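Local atomic coordinates of pyroglutatmate porin OpdO (PDB entry 3SZV), a protein that probably forms a beta-barrel channel in the outer membrane of Pseudomonas aeruginosa that lets small carboxylates such as pyroglutamate pass. Residues 26-32 against 51-57; 56-60 against 71-75; 191-197 against 209-215; 217-221 against 286-290. One frame throughout, in Å; residues are numbered along the deposited sequence. Where two conformers were deposited one is given.

How the interactions relate
From the N terminus, interaction 1 closes the hairpin of strands 24-38 and 49-59, and interaction 2 closes the next one, 49-59 with 67-81. The two share Leu56 and Arg57, so the second contact begins where the first ends, and both touch the same detergent molecule. Interaction 3, its centre about 31 Å from that of interaction 1 across the barrel, closes the hairpin 186-200/205-214. Interaction 4 follows in series and closes a far longer loop, fastening residues 286-290 to strand 218-230. Its centre is about 10 Å from that of interaction 3, and a probable backbone hydrogen bond from Gly212 N to Gln220 O joins them. None nests within another.

Interaction 1 of 4, residues 26-32 against 51-57; sequences SLELRNF and AQGFLLR. With C8E ((hydroxyethyloxy)tri(ethyloxy)octane), chain C.
The Arg30 guanidinium has Leu55 CD2 over one face, offset toward the rim, and the Glu28 carboxylate at its edge. The Arg57 guanidinium has Glu28 OE1 and Arg30 NH2 at its edge, and the Phe54 ring has detergent atom C19 centred over one face and Gln52 NE2 toward the rim of the other. Leu29 CD1 meets Phe54 CD1 obliquely at 3.8 Å. Glu28 bridges both arginines: Arg57 NH1 reaches the anti lone pair of OE1 at 2.9 Å, whereas Arg30 NE meets OE2 at 2.6 Å from above the carboxylate plane. The extended Glu28 side chain (chi1 179°) brings its carboxylate between them. Ser395 also bonds to OE2, and Asp138 pairs with Arg30. Water 1 links Ser26 OG, Leu55 O and Arg57 NH1. On the face that bears Leu29 and Phe54, Asn31 ND2 donates to Gln52 OE1 at 3.0 Å, while Asn31 OD1 is bonded to Trp50. The strands run antiparallel at 165° in unbroken register. Charges on one face of this barrel hairpin and detergent on the other are consistent with a polar channel side and a membrane side, the carboxylate probably offsetting the two positive charges it joins.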
# COMPACT_ATOMS: atom_id res chain seq x y z
N SER A 26 -4.75 16.02 12.69
CA SER A 26 -3.34 16.23 12.43
C SER A 26 -3.14 16.95 11.11
O SER A 26 -3.99 16.93 10.22
CB SER A 26 -2.59 14.90 12.41
OG SER A 26 -3.03 14.10 11.32
N LEU A 27 -1.99 17.60 10.97
CA LEU A 27 -1.62 18.22 9.71
C LEU A 27 -0.26 17.71 9.29
O LEU A 27 0.69 17.74 10.07
CB LEU A 27 -1.57 19.74 9.86
CG LEU A 27 -1.05 20.50 8.64
CD1 LEU A 27 -1.97 20.29 7.46
CD2 LEU A 27 -0.92 21.98 8.97
N GLU A 28 -0.18 17.22 8.06
CA GLU A 28 1.10 16.78 7.52
C GLU A 28 1.54 17.67 6.36
O GLU A 28 0.73 18.02 5.50
CB GLU A 28 1.06 15.31 7.07
CG GLU A 28 2.39 14.85 6.49
CD GLU A 28 2.34 13.44 5.94
OE1 GLU A 28 1.27 12.80 6.02
OE2 GLU A 28 3.38 12.98 5.42
N LEU A 29 2.81 18.05 6.37
CA LEU A 29 3.40 18.80 5.26
C LEU A 29 4.35 17.86 4.54
O LEU A 29 5.12 17.16 5.17
CB LEU A 29 4.19 20.00 5.78
CG LEU A 29 3.44 21.31 6.08
CD1 LEU A 29 2.10 21.07 6.75
CD2 LEU A 29 4.32 22.23 6.91
N ARG A 30 4.28 17.86 3.21
CA ARG A 30 5.18 17.03 2.41
C ARG A 30 5.76 17.84 1.29
O ARG A 30 5.04 18.51 0.55
CB ARG A 30 4.43 15.87 1.80
CG ARG A 30 4.04 14.82 2.76
CD ARG A 30 3.54 13.64 1.98
NE ARG A 30 2.86 12.70 2.84
CZ ARG A 30 2.20 11.64 2.40
NH1 ARG A 30 2.14 11.39 1.10
NH2 ARG A 30 1.60 10.84 3.27
N ASN A 31 7.08 17.78 1.15
CA ASN A 31 7.74 18.42 0.04
C ASN A 31 8.43 17.30 -0.73
O ASN A 31 9.25 16.56 -0.17
CB ASN A 31 8.74 19.45 0.55
CG ASN A 31 9.36 20.26 -0.57
OD1 ASN A 31 10.40 19.88 -1.11
ND2 ASN A 31 8.71 21.36 -0.94
N PHE A 32 8.09 17.17 -2.00
CA PHE A 32 8.45 15.99 -2.77
C PHE A 32 9.18 16.38 -4.05
O PHE A 32 8.66 17.16 -4.85
CB PHE A 32 7.18 15.21 -3.12
CG PHE A 32 7.42 13.77 -3.46
CD1 PHE A 32 7.04 12.77 -2.57
CD2 PHE A 32 8.01 13.40 -4.66
CE1 PHE A 32 7.25 11.44 -2.87
CE2 PHE A 32 8.22 12.06 -4.96
CZ PHE A 32 7.84 11.08 -4.06
N ALA A 51 7.11 19.42 -5.80
CA ALA A 51 5.77 19.80 -5.36
C ALA A 51 5.65 19.87 -3.84
O ALA A 51 6.41 19.23 -3.11
CB ALA A 51 4.72 18.86 -5.94
N GLN A 52 4.69 20.67 -3.39
CA GLN A 52 4.40 20.81 -1.96
C GLN A 52 2.98 20.34 -1.67
O GLN A 52 2.04 20.70 -2.39
CB GLN A 52 4.55 22.27 -1.53
CG GLN A 52 4.15 22.53 -0.08
CD GLN A 52 5.09 21.85 0.90
OE1 GLN A 52 6.31 21.87 0.72
NE2 GLN A 52 4.53 21.26 1.95
N GLY A 53 2.83 19.57 -0.61
CA GLY A 53 1.53 19.04 -0.25
C GLY A 53 1.16 19.29 1.20
O GLY A 53 2.02 19.45 2.06
N PHE A 54 -0.15 19.32 1.45
CA PHE A 54 -0.69 19.47 2.79
C PHE A 54 -1.76 18.41 2.96
O PHE A 54 -2.57 18.20 2.06
CB PHE A 54 -1.33 20.85 2.98
CG PHE A 54 -0.38 21.99 2.76
CD1 PHE A 54 0.26 22.60 3.83
CD2 PHE A 54 -0.11 22.45 1.48
CE1 PHE A 54 1.14 23.65 3.63
CE2 PHE A 54 0.77 23.50 1.27
CZ PHE A 54 1.40 24.10 2.35
N LEU A 55 -1.74 17.74 4.10
CA LEU A 55 -2.71 16.70 4.39
C LEU A 55 -3.32 16.96 5.76
O LEU A 55 -2.63 16.87 6.78
CB LEU A 55 -2.05 15.33 4.37
CG LEU A 55 -1.33 14.95 3.06
CD1 LEU A 55 0.10 15.48 2.99
CD2 LEU A 55 -1.34 13.44 2.93
N LEU A 56 -4.60 17.29 5.79
CA LEU A 56 -5.31 17.52 7.04
C LEU A 56 -6.19 16.31 7.32
O LEU A 56 -7.05 15.96 6.51
CB LEU A 56 -6.17 18.78 6.92
CG LEU A 56 -7.00 19.13 8.16
CD1 LEU A 56 -6.09 19.63 9.28
CD2 LEU A 56 -8.04 20.18 7.81
N ARG A 57 -5.97 15.66 8.45
CA ARG A 57 -6.73 14.47 8.83
C ARG A 57 -7.56 14.74 10.08
O ARG A 57 -7.03 15.18 11.10
CB ARG A 57 -5.78 13.30 9.09
CG ARG A 57 -5.01 12.81 7.86
CD ARG A 57 -3.96 11.77 8.25
NE ARG A 57 -3.26 11.19 7.09
CZ ARG A 57 -2.07 11.57 6.64
NH1 ARG A 57 -1.40 12.55 7.24
NH2 ARG A 57 -1.53 10.97 5.59
C1 C8E C . -15.25 22.08 -6.17
C2 C8E C . -14.49 22.13 -4.85
C3 C8E C . -15.29 21.44 -3.75
C4 C8E C . -14.78 21.85 -2.37
C5 C8E C . -13.31 21.48 -2.20
C6 C8E C . -12.74 21.88 -0.84
C7 C8E C . -11.27 21.49 -0.74
C8 C8E C . -10.72 21.58 0.68
O9 C8E C . -9.32 21.33 0.68
C10 C8E C . -8.74 21.46 1.97
C11 C8E C . -7.23 21.22 1.94
O12 C8E C . -6.68 21.33 3.24
C13 C8E C . -5.37 20.81 3.34
C16 C8E C . -3.03 23.78 4.82
C17 C8E C . -3.56 25.10 4.27
O18 C8E C . -2.49 25.97 3.99
C19 C8E C . -1.91 25.72 2.73
C20 C8E C . -2.59 26.60 1.69
O21 C8E C . -1.64 27.43 1.06
O HOH W 1 -2.35 14.64 8.61

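Interaction 2 of 4, residues 56-60 against 71-75; sequences LRLES and VDAIG. With C8E ((hydroxyethyloxy)tri(ethyloxy)octane), chain C.
Asp72 OD1 has two partners: Ser60 N gives it a weak bond at 3.3 Å, and Lys114 forms a salt bridge to it from the neighbouring strand. The setting is a beta hairpin of the barrel wall, in which strands 49-59 and 67-81 run almost exactly antiparallel, at 179°. Asp72 CG lies anti to the carbonyl carbon (chi1 -62°), and from there the carboxylate reaches back across the pair toward Glu59 CA and Ser60 N. Ser60 N divides its hydrogen between this oxygen and Val71 O. In return, Val71 N donates to Ser60 OG at 2.8 Å, a side-chain bond beside the backbone bond from Ser60 N to Val71 O. Lys114 also bonds to Ser60 O, joining this residue to the aspartate.

Glu59 and Asp72 are directly opposite each other as a non-hydrogen-bonded pair of the ladder. Their carboxylate planes are only 21° apart, and the like-charged Glu59 OE2 and Asp72 OD2 are separated by 4.1 Å. Water 2 donates to both of these oxygens, at 2.9 Å to Glu59 OE2 and 2.7 Å to Asp72 OD2, which probably softens the repulsion between the two carboxylates. On the reverse face, which also bears Leu56, Leu58 CB meets Ala73 CB at 4.4 Å. Leu19 of helix 10-21 touches Ser60 and Val71, placing this end of the hairpin against the N-terminal helix. At the other end, Gly75 O accepts a bond of 2.8 Å from Leu56 N. Detergent atom C13 lies 3.6 Å from Gly75 O.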
# COMPACT_ATOMS: atom_id res chain seq x y z
N LEU A 56 -4.60 17.29 5.79
CA LEU A 56 -5.31 17.52 7.04
C LEU A 56 -6.19 16.31 7.32
O LEU A 56 -7.05 15.96 6.51
CB LEU A 56 -6.17 18.78 6.92
CG LEU A 56 -7.00 19.13 8.16
CD1 LEU A 56 -6.09 19.63 9.28
CD2 LEU A 56 -8.04 20.18 7.81
N ARG A 57 -5.97 15.66 8.45
CA ARG A 57 -6.73 14.47 8.83
C ARG A 57 -7.56 14.74 10.08
O ARG A 57 -7.03 15.18 11.10
CB ARG A 57 -5.78 13.30 9.09
CG ARG A 57 -5.01 12.81 7.86
CD ARG A 57 -3.96 11.77 8.25
NE ARG A 57 -3.26 11.19 7.09
CZ ARG A 57 -2.07 11.57 6.64
NH1 ARG A 57 -1.40 12.55 7.24
NH2 ARG A 57 -1.53 10.97 5.59
N LEU A 58 -8.87 14.52 9.99
CA LEU A 58 -9.73 14.61 11.16
C LEU A 58 -10.40 13.26 11.38
O LEU A 58 -10.94 12.67 10.44
CB LEU A 58 -10.79 15.69 11.01
CG LEU A 58 -11.79 15.70 12.18
CD1 LEU A 58 -11.87 17.08 12.85
CD2 LEU A 58 -13.17 15.23 11.74
N GLU A 59 -10.34 12.77 12.61
CA GLU A 59 -11.04 11.55 12.98
C GLU A 59 -11.96 11.84 14.16
O GLU A 59 -11.49 12.16 15.25
CB GLU A 59 -10.06 10.44 13.37
CG GLU A 59 -9.40 9.75 12.20
CD GLU A 59 -8.80 8.42 12.58
OE1 GLU A 59 -8.48 8.22 13.78
OE2 GLU A 59 -8.65 7.56 11.69
N SER A 60 -13.27 11.73 13.95
CA SER A 60 -14.20 12.04 15.04
C SER A 60 -14.21 10.93 16.06
O SER A 60 -13.71 9.82 15.82
CB SER A 60 -15.63 12.24 14.52
OG SER A 60 -16.27 10.99 14.27
N VAL A 71 -17.70 10.53 11.90
CA VAL A 71 -17.31 10.99 10.58
C VAL A 71 -15.83 11.36 10.59
O VAL A 71 -15.34 12.00 11.52
CB VAL A 71 -18.15 12.20 10.13
CG1 VAL A 71 -17.99 13.35 11.11
CG2 VAL A 71 -17.75 12.64 8.73
N ASP A 72 -15.12 10.93 9.56
CA ASP A 72 -13.73 11.34 9.36
C ASP A 72 -13.66 12.25 8.14
O ASP A 72 -14.53 12.20 7.27
CB ASP A 72 -12.82 10.13 9.12
CG ASP A 72 -12.78 9.16 10.29
OD1 ASP A 72 -13.04 9.57 11.44
OD2 ASP A 72 -12.44 7.98 10.06
N ALA A 73 -12.61 13.06 8.07
CA ALA A 73 -12.40 13.90 6.89
C ALA A 73 -10.93 13.93 6.54
O ALA A 73 -10.07 13.91 7.42
CB ALA A 73 -12.92 15.32 7.14
N ILE A 74 -10.63 13.94 5.24
CA ILE A 74 -9.26 14.15 4.79
C ILE A 74 -9.24 15.32 3.82
O ILE A 74 -10.01 15.36 2.87
CB ILE A 74 -8.62 12.89 4.19
CG1 ILE A 74 -7.16 13.17 3.82
CG2 ILE A 74 -9.43 12.38 2.99
CD1 ILE A 74 -6.34 11.93 3.59
N GLY A 75 -8.38 16.30 4.09
CA GLY A 75 -8.20 17.43 3.21
C GLY A 75 -6.83 17.34 2.58
O GLY A 75 -5.82 17.22 3.28
C1 C8E C . -15.25 22.08 -6.17
C2 C8E C . -14.49 22.13 -4.85
C3 C8E C . -15.29 21.44 -3.75
C4 C8E C . -14.78 21.85 -2.37
C5 C8E C . -13.31 21.48 -2.20
C6 C8E C . -12.74 21.88 -0.84
C7 C8E C . -11.27 21.49 -0.74
C8 C8E C . -10.72 21.58 0.68
O9 C8E C . -9.32 21.33 0.68
C10 C8E C . -8.74 21.46 1.97
C11 C8E C . -7.23 21.22 1.94
O12 C8E C . -6.68 21.33 3.24
C13 C8E C . -5.37 20.81 3.34
C16 C8E C . -3.03 23.78 4.82
C17 C8E C . -3.56 25.10 4.27
O18 C8E C . -2.49 25.97 3.99
C19 C8E C . -1.91 25.72 2.73
C20 C8E C . -2.59 26.60 1.69
O21 C8E C . -1.64 27.43 1.06
O HOH W 2 -11.11 6.07 11.46

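Interaction 3 of 4, residues 191-197 against 209-215; sequences AFDFAGG and LHQGRLK. With C8E ((hydroxyethyloxy)tri(ethyloxy)octane), chain I; C8E ((hydroxyethyloxy)tri(ethyloxy)octane), chain B.
The ring contact is between His210 and Gly196: the glycine CA sits over one face of the imidazole, 3.7 Å from its centroid and 16° off the normal, a CH-pi contact. A chi1 of -70° puts the His210 ring beside its backbone N, over Gly196, and chi2 turns its face to the glycine; a bond from NE2 to Asp198 fixes the turn of the ring. Phe194 lies alongside, rim to rim, its CE1 3.8 Å from His210 ND1. Phe192 sets its edge against Leu214 CB, with CD2 at 3.8 Å.

The charged contact is looser. Asp193 OD2 and Arg213 NH2 form a long salt bridge of 3.5 Å, met at the guanidinium edge, while water 3 lies in the same plane, 2.7 Å from Arg213 NE. Asp193 OD1 is bonded to His165.

Backbone bonds run from Ala191-Lys215 to Gly197-Leu209, and the CA atoms draw together at the glycine pairs, Gly196 CA to His210 CA being 3.8 Å and Phe194 CA to Gly212 CA 3.9 Å. Detergent lies along the face bearing Ala195, Leu209 and Gln211; one molecule brings C11 to 3.5 Å from Gly197 CA, as expected of a membrane-facing side.

The hairpin sits between strand 159-170, bonded to the backbone of Phe192, Phe194 and Gly196, and strand 218-230, bonded to His210 and Gly212, while loop residues Val134 and Ile289 touch Phe192.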
# COMPACT_ATOMS: atom_id res chain seq x y z
N ALA A 191 -16.64 -1.49 -10.31
CA ALA A 191 -16.85 -2.19 -9.05
C ALA A 191 -15.70 -3.12 -8.68
O ALA A 191 -15.32 -3.99 -9.46
CB ALA A 191 -18.17 -2.97 -9.07
N PHE A 192 -15.15 -2.91 -7.50
CA PHE A 192 -14.26 -3.90 -6.91
C PHE A 192 -14.86 -4.38 -5.61
O PHE A 192 -15.17 -3.58 -4.72
CB PHE A 192 -12.85 -3.36 -6.65
CG PHE A 192 -11.91 -4.43 -6.18
CD1 PHE A 192 -11.65 -4.62 -4.83
CD2 PHE A 192 -11.36 -5.32 -7.09
CE1 PHE A 192 -10.82 -5.65 -4.40
CE2 PHE A 192 -10.53 -6.34 -6.68
CZ PHE A 192 -10.26 -6.50 -5.32
N ASP A 193 -15.04 -5.69 -5.50
CA ASP A 193 -15.61 -6.30 -4.32
C ASP A 193 -14.67 -7.36 -3.80
O ASP A 193 -14.11 -8.14 -4.57
CB ASP A 193 -16.95 -6.95 -4.66
CG ASP A 193 -17.99 -5.94 -5.08
OD1 ASP A 193 -18.51 -5.23 -4.20
OD2 ASP A 193 -18.31 -5.86 -6.29
N PHE A 194 -14.48 -7.42 -2.48
CA PHE A 194 -13.72 -8.52 -1.91
C PHE A 194 -14.19 -8.82 -0.50
O PHE A 194 -14.83 -7.99 0.16
CB PHE A 194 -12.21 -8.22 -1.89
CG PHE A 194 -11.74 -7.50 -0.64
CD1 PHE A 194 -11.29 -8.21 0.46
CD2 PHE A 194 -11.75 -6.11 -0.57
CE1 PHE A 194 -10.85 -7.56 1.61
CE2 PHE A 194 -11.33 -5.45 0.59
CZ PHE A 194 -10.88 -6.18 1.69
N ALA A 195 -13.90 -10.03 -0.06
CA ALA A 195 -14.02 -10.38 1.34
C ALA A 195 -12.84 -11.27 1.67
O ALA A 195 -12.32 -11.98 0.80
CB ALA A 195 -15.34 -11.08 1.64
N GLY A 196 -12.41 -11.25 2.92
CA GLY A 196 -11.26 -12.04 3.30
C GLY A 196 -11.13 -12.19 4.79
O GLY A 196 -11.65 -11.39 5.58
N GLY A 197 -10.42 -13.24 5.19
CA GLY A 197 -10.15 -13.51 6.58
C GLY A 197 -8.68 -13.68 6.84
O GLY A 197 -7.96 -14.27 6.02
N LEU A 209 -7.08 -15.87 3.65
CA LEU A 209 -7.76 -16.21 2.41
C LEU A 209 -8.65 -15.04 2.02
O LEU A 209 -9.55 -14.65 2.79
CB LEU A 209 -8.58 -17.50 2.59
CG LEU A 209 -9.30 -18.02 1.35
CD1 LEU A 209 -8.28 -18.50 0.32
CD2 LEU A 209 -10.25 -19.13 1.73
N HIS A 210 -8.40 -14.46 0.84
CA HIS A 210 -9.16 -13.31 0.34
C HIS A 210 -9.64 -13.60 -1.06
O HIS A 210 -8.90 -14.15 -1.88
CB HIS A 210 -8.27 -12.06 0.32
CG HIS A 210 -7.94 -11.55 1.69
ND1 HIS A 210 -8.36 -10.32 2.16
CD2 HIS A 210 -7.26 -12.13 2.71
CE1 HIS A 210 -7.94 -10.16 3.40
NE2 HIS A 210 -7.26 -11.23 3.76
N GLN A 211 -10.87 -13.22 -1.36
CA GLN A 211 -11.45 -13.47 -2.67
C GLN A 211 -12.09 -12.19 -3.18
O GLN A 211 -12.81 -11.51 -2.44
CB GLN A 211 -12.49 -14.57 -2.54
CG GLN A 211 -13.19 -14.96 -3.82
CD GLN A 211 -14.06 -16.19 -3.62
OE1 GLN A 211 -13.65 -17.16 -2.98
NE2 GLN A 211 -15.27 -16.15 -4.15
N GLY A 212 -11.84 -11.85 -4.43
CA GLY A 212 -12.25 -10.56 -4.94
C GLY A 212 -12.54 -10.56 -6.43
O GLY A 212 -12.24 -11.52 -7.14
N ARG A 213 -13.13 -9.47 -6.89
CA ARG A 213 -13.52 -9.33 -8.28
C ARG A 213 -13.45 -7.87 -8.67
O ARG A 213 -14.05 -7.01 -8.01
CB ARG A 213 -14.96 -9.84 -8.47
CG ARG A 213 -15.53 -9.61 -9.86
CD ARG A 213 -17.00 -9.99 -9.95
NE ARG A 213 -17.85 -9.04 -9.22
CZ ARG A 213 -19.17 -9.10 -9.17
NH1 ARG A 213 -19.83 -10.06 -9.83
NH2 ARG A 213 -19.85 -8.19 -8.47
N LEU A 214 -12.71 -7.59 -9.74
CA LEU A 214 -12.81 -6.30 -10.40
C LEU A 214 -13.80 -6.53 -11.55
O LEU A 214 -13.45 -7.13 -12.58
CB LEU A 214 -11.45 -5.85 -10.90
CG LEU A 214 -11.36 -4.44 -11.49
CD1 LEU A 214 -11.81 -3.39 -10.46
CD2 LEU A 214 -9.95 -4.14 -11.95
N LYS A 215 -15.05 -6.14 -11.32
CA LYS A 215 -16.17 -6.52 -12.18
C LYS A 215 -15.90 -6.19 -13.64
O LYS A 215 -15.46 -5.09 -13.98
CB LYS A 215 -17.46 -5.85 -11.69
CG LYS A 215 -18.71 -6.39 -12.38
CD LYS A 215 -19.98 -5.71 -11.86
CE LYS A 215 -21.22 -6.22 -12.59
NZ LYS A 215 -22.45 -5.46 -12.23
C4 C8E I . -10.96 -16.00 -8.06
C5 C8E I . -12.40 -15.81 -7.59
C6 C8E I . -12.58 -14.40 -7.02
C7 C8E I . -13.94 -13.82 -7.35
C8 C8E I . -15.07 -14.41 -6.52
O9 C8E I . -16.02 -13.40 -6.24
C10 C8E I . -15.52 -12.37 -5.42
C11 C8E I . -16.47 -12.29 -4.24
O12 C8E I . -16.08 -11.37 -3.25
C13 C8E I . -17.21 -11.03 -2.47
C14 C8E I . -17.13 -9.59 -1.96
O15 C8E I . -18.11 -9.41 -0.97
C16 C8E I . -18.61 -8.09 -0.90
C17 C8E I . -18.06 -7.42 0.35
O18 C8E I . -18.65 -6.16 0.57
C19 C8E I . -19.10 -5.98 1.89
C20 C8E I . -18.52 -4.70 2.47
O21 C8E I . -19.55 -3.75 2.67
C3 C8E B . -15.89 -13.94 -1.27
C4 C8E B . -15.98 -14.69 0.05
C5 C8E B . -14.61 -15.17 0.52
C6 C8E B . -14.66 -15.63 1.97
C7 C8E B . -13.41 -15.19 2.72
C8 C8E B . -12.61 -16.38 3.22
O9 C8E B . -12.63 -16.38 4.63
C10 C8E B . -11.91 -17.47 5.17
C11 C8E B . -10.75 -16.89 5.97
O12 C8E B . -10.30 -17.78 6.96
C13 C8E B . -8.93 -17.59 7.24
C14 C8E B . -8.18 -18.91 7.17
O15 C8E B . -7.68 -19.04 5.86
C16 C8E B . -7.63 -20.37 5.40
C17 C8E B . -6.55 -20.41 4.33
O18 C8E B . -5.33 -20.88 4.85
C19 C8E B . -4.45 -21.22 3.80
C20 C8E B . -3.00 -21.04 4.23
O21 C8E B . -2.19 -21.86 3.41
O HOH W 3 -16.88 -6.65 -8.32

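Interaction 4 of 4, residues 217-221 against 286-290; sequences IYRQT and YPYIA. With C8E ((hydroxyethyloxy)tri(ethyloxy)octane), chain I.
Tyr218 leaves strand 218-230 from a CB directed toward Pro287, and its CG stands between the backbone N and the carbonyl carbon (chi1 72°), which directs the ring toward the proline. From there outward, CG is near Pro287 CB, CD2 comes to 3.8 Å from that same CB, and CE2 runs on past it toward Tyr288 N. Pro287 CB is 4.0 Å from the centroid of the Tyr218 ring and 18° off the normal, a CH-pi contact over one face, offset toward the rim. CZ has moved on to Tyr288 CA, and at the tip Tyr218 OH is 3.4 Å from Tyr288 CA, with Ile289 CG1 at 4.2 Å.

This start of the strand contains a classic beta bulge, in which Ile217 and Tyr218 both face Leu214. Residues 286-290 belong to a long loop between strands 271-281 and 311-320; they pack on the side of the wall facing away from the detergent that touches Arg219 CB, consistent with a loop folded into the barrel interior. Tyr286 and Pro287 also touch strands 236-248 and 256-268.

Gln220, extended beyond CG, carries the polar contact. Its NE2 gives Pro287 O a weak, bent bond of 3.3 Å and approaches Tyr286 CE1 at 3.4 Å, the amide 38° from the ring plane. Water 4 lies 2.8 Å from Gln220 OE1 and 3.0 Å from Pro287 O, probably bridging the two. Further along the loop, Tyr288 OH is bonded to Asp304.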
# COMPACT_ATOMS: atom_id res chain seq x y z
N ILE A 217 -13.60 -7.35 -15.46
CA ILE A 217 -12.19 -7.53 -15.82
C ILE A 217 -11.64 -8.85 -15.28
O ILE A 217 -11.37 -9.76 -16.06
CB ILE A 217 -11.30 -6.35 -15.38
CG1 ILE A 217 -11.86 -5.04 -15.94
CG2 ILE A 217 -9.87 -6.58 -15.90
CD1 ILE A 217 -11.04 -3.81 -15.53
N TYR A 218 -11.51 -8.98 -13.97
CA TYR A 218 -10.92 -10.20 -13.42
C TYR A 218 -11.50 -10.63 -12.07
O TYR A 218 -12.10 -9.83 -11.34
CB TYR A 218 -9.39 -10.07 -13.34
CG TYR A 218 -8.87 -9.14 -12.25
CD1 TYR A 218 -8.86 -9.53 -10.91
CD2 TYR A 218 -8.38 -7.87 -12.55
CE1 TYR A 218 -8.38 -8.69 -9.90
CE2 TYR A 218 -7.90 -7.01 -11.55
CZ TYR A 218 -7.91 -7.43 -10.23
OH TYR A 218 -7.43 -6.57 -9.26
N ARG A 219 -11.31 -11.91 -11.76
CA ARG A 219 -11.55 -12.46 -10.43
C ARG A 219 -10.20 -12.90 -9.90
O ARG A 219 -9.37 -13.42 -10.65
CB ARG A 219 -12.48 -13.68 -10.50
CG ARG A 219 -13.84 -13.41 -11.14
CD ARG A 219 -14.59 -14.74 -11.39
NE ARG A 219 -15.83 -14.50 -12.10
CZ ARG A 219 -16.72 -15.44 -12.38
NH1 ARG A 219 -16.50 -16.69 -12.00
NH2 ARG A 219 -17.83 -15.14 -13.03
N GLN A 220 -9.97 -12.72 -8.61
CA GLN A 220 -8.69 -13.12 -8.03
C GLN A 220 -8.88 -13.63 -6.61
O GLN A 220 -9.66 -13.07 -5.84
CB GLN A 220 -7.74 -11.93 -8.03
CG GLN A 220 -6.29 -12.25 -7.64
CD GLN A 220 -5.41 -11.04 -7.80
OE1 GLN A 220 -5.76 -9.96 -7.36
NE2 GLN A 220 -4.26 -11.20 -8.46
N THR A 221 -8.19 -14.71 -6.27
CA THR A 221 -8.19 -15.25 -4.92
C THR A 221 -6.76 -15.34 -4.44
O THR A 221 -5.86 -15.70 -5.20
CB THR A 221 -8.84 -16.63 -4.89
OG1 THR A 221 -10.20 -16.50 -5.33
CG2 THR A 221 -8.82 -17.23 -3.47
N TYR A 286 0.57 -10.28 -13.49
CA TYR A 286 -0.21 -10.22 -12.25
C TYR A 286 -1.21 -9.07 -12.27
O TYR A 286 -0.83 -7.91 -12.40
CB TYR A 286 0.74 -10.01 -11.10
CG TYR A 286 0.08 -10.06 -9.74
CD1 TYR A 286 -0.35 -11.27 -9.22
CD2 TYR A 286 -0.07 -8.91 -8.96
CE1 TYR A 286 -0.93 -11.36 -7.96
CE2 TYR A 286 -0.66 -8.99 -7.69
CZ TYR A 286 -1.07 -10.21 -7.20
OH TYR A 286 -1.64 -10.35 -5.95
N PRO A 287 -2.50 -9.39 -12.15
CA PRO A 287 -3.48 -8.30 -12.23
C PRO A 287 -3.68 -7.62 -10.89
O PRO A 287 -3.62 -8.26 -9.83
CB PRO A 287 -4.77 -9.02 -12.65
CG PRO A 287 -4.62 -10.40 -12.08
CD PRO A 287 -3.14 -10.72 -12.17
N TYR A 288 -3.91 -6.31 -10.96
CA TYR A 288 -4.29 -5.50 -9.80
C TYR A 288 -4.86 -4.21 -10.31
O TYR A 288 -4.71 -3.87 -11.48
CB TYR A 288 -3.10 -5.24 -8.86
CG TYR A 288 -1.81 -4.66 -9.42
CD1 TYR A 288 -1.45 -3.34 -9.16
CD2 TYR A 288 -0.90 -5.46 -10.12
CE1 TYR A 288 -0.24 -2.82 -9.61
CE2 TYR A 288 0.31 -4.95 -10.55
CZ TYR A 288 0.63 -3.63 -10.29
OH TYR A 288 1.82 -3.10 -10.68
N ILE A 289 -5.51 -3.46 -9.42
CA ILE A 289 -6.11 -2.20 -9.81
C ILE A 289 -5.01 -1.20 -10.21
O ILE A 289 -4.06 -0.96 -9.47
CB ILE A 289 -6.96 -1.66 -8.66
CG1 ILE A 289 -8.23 -2.49 -8.53
CG2 ILE A 289 -7.33 -0.20 -8.90
CD1 ILE A 289 -8.93 -2.32 -7.21
N ALA A 290 -5.12 -0.65 -11.42
CA ALA A 290 -4.13 0.31 -11.89
C ALA A 290 -4.05 1.50 -10.95
O ALA A 290 -5.09 2.02 -10.52
CB ALA A 290 -4.47 0.79 -13.32
C4 C8E I . -10.96 -16.00 -8.06
C5 C8E I . -12.40 -15.81 -7.59
C6 C8E I . -12.58 -14.40 -7.02
C7 C8E I . -13.94 -13.82 -7.35
C8 C8E I . -15.07 -14.41 -6.52
O9 C8E I . -16.02 -13.40 -6.24
C10 C8E I . -15.52 -12.37 -5.42
C11 C8E I . -16.47 -12.29 -4.24
O12 C8E I . -16.08 -11.37 -3.25
C13 C8E I . -17.21 -11.03 -2.47
C14 C8E I . -17.13 -9.59 -1.96
O15 C8E I . -18.11 -9.41 -0.97
C16 C8E I . -18.61 -8.09 -0.90
C17 C8E I . -18.06 -7.42 0.35
O18 C8E I . -18.65 -6.16 0.57
C19 C8E I . -19.10 -5.98 1.89
C20 C8E I . -18.52 -4.70 2.47
O21 C8E I . -19.55 -3.75 2.67
O HOH W 4 -4.15 -7.76 -6.94